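Local coordinates for protein beta-glucoside kinase (Listeria monocytogenes, PDB 4HTL) that uses ATP to phosphorylate cellobiose to cellobiose-6'-phosphate, and may also regulate transcription of the operon for cellobiose uptake, at residues A[139-144]-A[234-239]; A[127-132]-A[154-159]. All coordinates share one frame; numbering follows the deposited sequence. Where two conformers were deposited one is given.

Interaction 1: residues A[139-144]-A[234-239]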
loop_
_atom_site.group_PDB
_atom_site.type_symbol
_atom_site.label_atom_id
_atom_site.label_comp_id
_atom_site.label_asym_id
_atom_site.label_seq_id
_atom_site.Cartn_x
_atom_site.Cartn_y
_atom_site.Cartn_z
ATOM N N ILE A 139 -4.996 -5.022 5.441
ATOM C CA ILE A 139 -4.994 -5.097 3.975
ATOM C C ILE A 139 -5.451 -6.481 3.517
ATOM O O ILE A 139 -4.847 -7.488 3.885
ATOM C CB ILE A 139 -3.570 -4.911 3.404
ATOM C CG1 ILE A 139 -2.971 -3.575 3.857
ATOM C CG2 ILE A 139 -3.548 -5.038 1.863
ATOM C CD1 ILE A 139 -1.447 -3.544 3.862
ATOM N N PHE A 140 -6.430 -6.487 2.615
ATOM C CA PHE A 140 -6.887 -7.713 1.925
ATOM C C PHE A 140 -6.691 -7.417 0.420
ATOM O O PHE A 140 -7.316 -6.507 -0.130
ATOM C CB PHE A 140 -8.334 -8.010 2.275
ATOM C CG PHE A 140 -8.720 -9.460 2.166
ATOM C CD1 PHE A 140 -8.271 -10.368 3.109
ATOM C CD2 PHE A 140 -9.596 -9.893 1.197
ATOM C CE1 PHE A 140 -8.635 -11.697 3.028
ATOM C CE2 PHE A 140 -9.982 -11.225 1.140
ATOM C CZ PHE A 140 -9.521 -12.112 2.074
ATOM N N SER A 141 -5.767 -8.159 -0.192
ATOM C CA SER A 141 -5.448 -8.020 -1.631
ATOM C C SER A 141 -5.457 -9.412 -2.261
ATOM O O SER A 141 -4.928 -10.364 -1.699
ATOM C CB SER A 141 -4.118 -7.387 -1.867
ATOM O OG SER A 141 -4.005 -6.073 -1.376
ATOM N N ASN A 142 -5.997 -9.506 -3.454
ATOM C CA ASN A 142 -6.084 -10.801 -4.127
ATOM C C ASN A 142 -6.676 -11.918 -3.296
ATOM O O ASN A 142 -6.278 -13.099 -3.430
ATOM C CB ASN A 142 -4.743 -11.311 -4.549
ATOM C CG ASN A 142 -4.136 -10.522 -5.657
ATOM O OD1 ASN A 142 -4.820 -10.144 -6.597
ATOM N ND2 ASN A 142 -2.831 -10.295 -5.574
ATOM N N GLY A 143 -7.660 -11.567 -2.489
ATOM C CA GLY A 143 -8.414 -12.557 -1.719
ATOM C C GLY A 143 -7.664 -13.110 -0.525
ATOM O O GLY A 143 -8.083 -14.121 0.015
ATOM N N GLU A 144 -6.604 -12.418 -0.076
ATOM C CA GLU A 144 -5.725 -12.854 1.018
ATOM C C GLU A 144 -5.305 -11.678 1.896
ATOM O O GLU A 144 -5.086 -10.600 1.374
ATOM C CB GLU A 144 -4.413 -13.369 0.429
ATOM C CG GLU A 144 -4.364 -14.812 0.031
ATOM C CD GLU A 144 -2.947 -15.173 -0.299
ATOM O OE1 GLU A 144 -2.161 -15.409 0.658
ATOM O OE2 GLU A 144 -2.619 -15.146 -1.501
ATOM N N TYR A 234 -5.065 5.005 -4.218
ATOM C CA TYR A 234 -4.158 4.939 -5.382
ATOM C C TYR A 234 -3.159 3.771 -5.264
ATOM O O TYR A 234 -2.798 3.152 -6.241
ATOM C CB TYR A 234 -3.486 6.313 -5.624
ATOM C CG TYR A 234 -4.484 7.235 -6.317
ATOM C CD1 TYR A 234 -5.269 8.107 -5.621
ATOM C CD2 TYR A 234 -4.601 7.233 -7.681
ATOM C CE1 TYR A 234 -6.191 8.911 -6.262
ATOM C CE2 TYR A 234 -5.523 7.995 -8.333
ATOM C CZ TYR A 234 -6.299 8.878 -7.623
ATOM O OH TYR A 234 -7.271 9.630 -8.246
ATOM N N LEU A 235 -2.721 3.466 -4.044
ATOM C CA LEU A 235 -1.774 2.423 -3.865
ATOM C C LEU A 235 -2.402 1.027 -4.060
ATOM O O LEU A 235 -1.871 0.206 -4.809
ATOM C CB LEU A 235 -1.067 2.522 -2.514
ATOM C CG LEU A 235 -0.136 3.744 -2.277
ATOM C CD1 LEU A 235 0.451 3.736 -0.865
ATOM C CD2 LEU A 235 0.899 3.757 -3.323
ATOM N N PHE A 236 -3.488 0.748 -3.334
ATOM C CA PHE A 236 -4.029 -0.575 -3.269
ATOM C C PHE A 236 -5.177 -0.830 -4.259
ATOM O O PHE A 236 -5.504 -1.992 -4.550
ATOM C CB PHE A 236 -4.594 -0.839 -1.839
ATOM C CG PHE A 236 -3.521 -0.979 -0.780
ATOM C CD1 PHE A 236 -2.835 -2.177 -0.641
ATOM C CD2 PHE A 236 -3.131 0.103 -0.037
ATOM C CE1 PHE A 236 -1.810 -2.317 0.298
ATOM C CE2 PHE A 236 -2.122 -0.032 0.931
ATOM C CZ PHE A 236 -1.427 -1.228 1.066
ATOM N N ASP A 237 -5.850 0.219 -4.682
ATOM C CA ASP A 237 -7.047 0.098 -5.534
ATOM C C ASP A 237 -8.035 -0.890 -4.926
ATOM O O ASP A 237 -8.501 -1.817 -5.582
ATOM C CB ASP A 237 -6.649 -0.261 -6.979
ATOM C CG ASP A 237 -7.846 -0.391 -7.941
ATOM O OD1 ASP A 237 -8.829 0.379 -7.803
ATOM O OD2 ASP A 237 -7.828 -1.314 -8.805
ATOM N N PRO A 238 -8.387 -0.674 -3.636
ATOM C CA PRO A 238 -9.455 -1.466 -3.092
ATOM C C PRO A 238 -10.808 -1.135 -3.705
ATOM O O PRO A 238 -10.980 -0.065 -4.235
ATOM C CB PRO A 238 -9.457 -1.048 -1.640
ATOM C CG PRO A 238 -9.071 0.454 -1.689
ATOM C CD PRO A 238 -8.075 0.531 -2.819
ATOM N N THR A 239 -11.789 -2.026 -3.590
ATOM C CA THR A 239 -13.160 -1.664 -3.901
ATOM C C THR A 239 -13.843 -0.930 -2.731
ATOM O O THR A 239 -14.703 -0.067 -2.944
ATOM C CB THR A 239 -13.967 -2.923 -4.294
ATOM O OG1 THR A 239 -14.018 -3.848 -3.189
ATOM C CG2 THR A 239 -13.365 -3.549 -5.570
HETATM O O HOH W 1 -5.550 -4.591 -3.208
#
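One ordered water joins Ser141 to Phe236: OG of Ser141 donates to it at 2.8 Å, and the water donates in turn to the backbone O of Phe236 at 2.9 Å. That carbonyl belongs to the last residue of helix 212-236, where helical N-H donors run out, and a short hydroxyl side chain suits the place, since OG can donate to the water that serves it. OG also stands at the edge of the Phe236 ring. With CG anti to its carbonyl carbon (chi1 -71°), the Phe236 side chain reaches toward the strand and crosses that of Ile139 at about a right angle. Ile139 CG2 lies 3.6 Å from CE1 of Phe236, while Ile139 CD1 comes equally near CZ; a branched residue can thus touch neighbouring ring atoms with two methyls. Asn142 and Gly143 are the central residues of a type I' turn from Ser141 to Glu144, whose positive phi angles suit both. The helix stops at Asp237, also at positive phi, whose carboxylate binds Arg152 of the second subunit, and Phe236 stacks on its counterpart there. A helix end thus packs on the sheet of an actin-like ATPase fold, in a ROK kinase at the dimer interface.

Interaction 2: residues A[127-132]-A[154-159]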
loop_
_atom_site.group_PDB
_atom_site.type_symbol
_atom_site.label_atom_id
_atom_site.label_comp_id
_atom_site.label_asym_id
_atom_site.label_seq_id
_atom_site.Cartn_x
_atom_site.Cartn_y
_atom_site.Cartn_z
ATOM N N LEU A 127 -9.666 -2.695 2.296
ATOM C CA LEU A 127 -8.880 -2.289 3.422
ATOM C C LEU A 127 -9.784 -1.999 4.628
ATOM O O LEU A 127 -10.936 -1.631 4.491
ATOM C CB LEU A 127 -8.076 -1.040 3.120
ATOM C CG LEU A 127 -7.278 -0.994 1.806
ATOM C CD1 LEU A 127 -6.640 0.383 1.582
ATOM C CD2 LEU A 127 -6.192 -2.104 1.853
ATOM N N CYS A 128 -9.192 -2.147 5.798
ATOM C CA CYS A 128 -9.779 -1.660 7.046
ATOM C C CYS A 128 -8.877 -0.572 7.667
ATOM O O CYS A 128 -7.672 -0.766 7.912
ATOM C CB CYS A 128 -9.940 -2.761 7.996
ATOM S SG CYS A 128 -11.160 -4.002 7.500
ATOM N N LEU A 129 -9.497 0.541 7.976
ATOM C CA LEU A 129 -8.813 1.698 8.574
ATOM C C LEU A 129 -9.520 1.962 9.920
ATOM O O LEU A 129 -10.732 2.138 9.970
ATOM C CB LEU A 129 -8.927 2.877 7.643
ATOM C CG LEU A 129 -8.503 4.257 8.193
ATOM C CD1 LEU A 129 -7.013 4.292 8.558
ATOM C CD2 LEU A 129 -8.903 5.365 7.218
ATOM N N THR A 130 -8.745 1.965 11.000
ATOM C CA THR A 130 -9.272 2.172 12.371
ATOM C C THR A 130 -8.704 3.464 12.902
ATOM O O THR A 130 -7.502 3.608 12.946
ATOM C CB THR A 130 -8.914 0.977 13.246
ATOM O OG1 THR A 130 -9.422 -0.239 12.606
ATOM C CG2 THR A 130 -9.610 1.091 14.618
ATOM N N ILE A 131 -9.565 4.385 13.336
ATOM C CA ILE A 131 -9.162 5.712 13.808
ATOM C C ILE A 131 -9.728 5.935 15.230
ATOM O O ILE A 131 -10.926 6.024 15.431
ATOM C CB ILE A 131 -9.687 6.815 12.903
ATOM C CG1 ILE A 131 -9.286 6.598 11.457
ATOM C CG2 ILE A 131 -9.235 8.209 13.378
ATOM C CD1 ILE A 131 -10.024 7.496 10.463
ATOM N N GLY A 132 -8.847 5.964 16.210
ATOM C CA GLY A 132 -9.248 6.313 17.598
ATOM C C GLY A 132 -8.137 7.088 18.296
ATOM O O GLY A 132 -7.862 8.216 17.928
ATOM N N GLY A 154 0.470 -3.010 6.961
ATOM C CA GLY A 154 -0.763 -2.395 7.393
ATOM C C GLY A 154 -0.637 -1.275 8.420
ATOM O O GLY A 154 -1.611 -0.899 9.064
ATOM N N GLU A 155 0.560 -0.750 8.575
ATOM C CA GLU A 155 0.838 0.357 9.484
ATOM C C GLU A 155 0.421 1.697 8.896
ATOM O O GLU A 155 1.239 2.610 8.634
ATOM C CB GLU A 155 2.331 0.361 9.905
ATOM C CG GLU A 155 2.726 -0.659 10.927
ATOM C CD GLU A 155 2.314 -0.307 12.372
ATOM O OE1 GLU A 155 1.377 0.503 12.581
ATOM O OE2 GLU A 155 2.995 -0.797 13.318
ATOM N N PHE A 156 -0.885 1.840 8.758
ATOM C CA PHE A 156 -1.487 2.978 8.063
ATOM C C PHE A 156 -1.219 4.292 8.791
ATOM O O PHE A 156 -1.125 5.335 8.159
ATOM C CB PHE A 156 -2.991 2.832 7.863
ATOM C CG PHE A 156 -3.442 1.718 6.948
ATOM C CD1 PHE A 156 -2.573 0.955 6.168
ATOM C CD2 PHE A 156 -4.807 1.513 6.808
ATOM C CE1 PHE A 156 -3.068 -0.055 5.333
ATOM C CE2 PHE A 156 -5.312 0.520 5.985
ATOM C CZ PHE A 156 -4.438 -0.261 5.220
ATOM N N GLY A 157 -1.044 4.228 10.125
ATOM C CA GLY A 157 -0.779 5.413 10.881
ATOM C C GLY A 157 0.567 6.058 10.647
ATOM O O GLY A 157 0.802 7.195 11.069
ATOM N N TYR A 158 1.468 5.327 10.006
ATOM C CA TYR A 158 2.799 5.861 9.679
ATOM C C TYR A 158 2.829 6.604 8.340
ATOM O O TYR A 158 3.871 7.157 7.970
ATOM C CB TYR A 158 3.842 4.743 9.684
ATOM C CG TYR A 158 4.287 4.323 11.061
ATOM C CD1 TYR A 158 3.501 3.515 11.874
ATOM C CD2 TYR A 158 5.490 4.785 11.572
ATOM C CE1 TYR A 158 3.942 3.163 13.140
ATOM C CE2 TYR A 158 5.928 4.424 12.825
ATOM C CZ TYR A 158 5.145 3.621 13.603
ATOM O OH TYR A 158 5.603 3.249 14.859
HETATM N N MSE A 159 1.699 6.706 7.634
HETATM C CA MSE A 159 1.717 7.530 6.429
HETATM C C MSE A 159 1.904 8.993 6.834
HETATM O O MSE A 159 1.338 9.484 7.822
HETATM C CB MSE A 159 0.429 7.444 5.630
HETATM C CG MSE A 159 0.139 6.067 4.958
HETATM SE SE MSE A 159 -1.373 6.081 3.836
HETATM C CE MSE A 159 -2.706 5.886 5.165
#
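Phe156 turns its ring toward the strand with CG anti to the carbonyl carbon (chi1 -66°), and Leu129 comes to meet it with CG anti to the backbone N (chi1 169°); chi2 of 63° then brings CD1 to the ring's rim. The two side chains run at a slant to each other: CD1 of Leu129 lies in the ring plane, 4.0 Å from CD2 of Phe156. Further along the rim, Leu127 CD2 approaches CZ of Phe156 at 4.2 Å, again near the plane. Between these leucines the backbone makes the shortest approach, Cys128 O coming obliquely to Phe156 CE2 at 3.3 Å. A flat ring suits this place because its rim can meet both leucines and the strand backbone between them. The strand is the central one of the five-stranded sheet in this half of the actin-like ATPase fold, and the loop carries the Gly-Glu-Phe-Gly run of the ROK family, which in relatives lies close to the sugar site. Gly154 takes a positive phi that a side chain would resist. Ile135 and Ile139 of the neighbouring strand and Leu235 of the second subunit also pack on Phe156.

In the fold
Both interactions are buried and hold the same five-stranded sheet, from its adjacent strands 126-131 and 135-141. The centre of interaction 1 lies about 17 Å from the centre of the chain, that of interaction 2 about 8 Å. Interaction 1 combines apolar packing with a water bridge at a helix end; interaction 2 is packing, a phenylalanine set against leucines and a strand carbonyl. Ile139 connects them directly, its CG1 3.8 Å from CE1 of Phe156, and Leu127 CD1 reaches Phe236 CD2 at 3.9 Å, so the two aromatic rings share one hydrophobic core. Each contact also meets the second subunit: Tyr158 in one stacks on Tyr234 of the other chain.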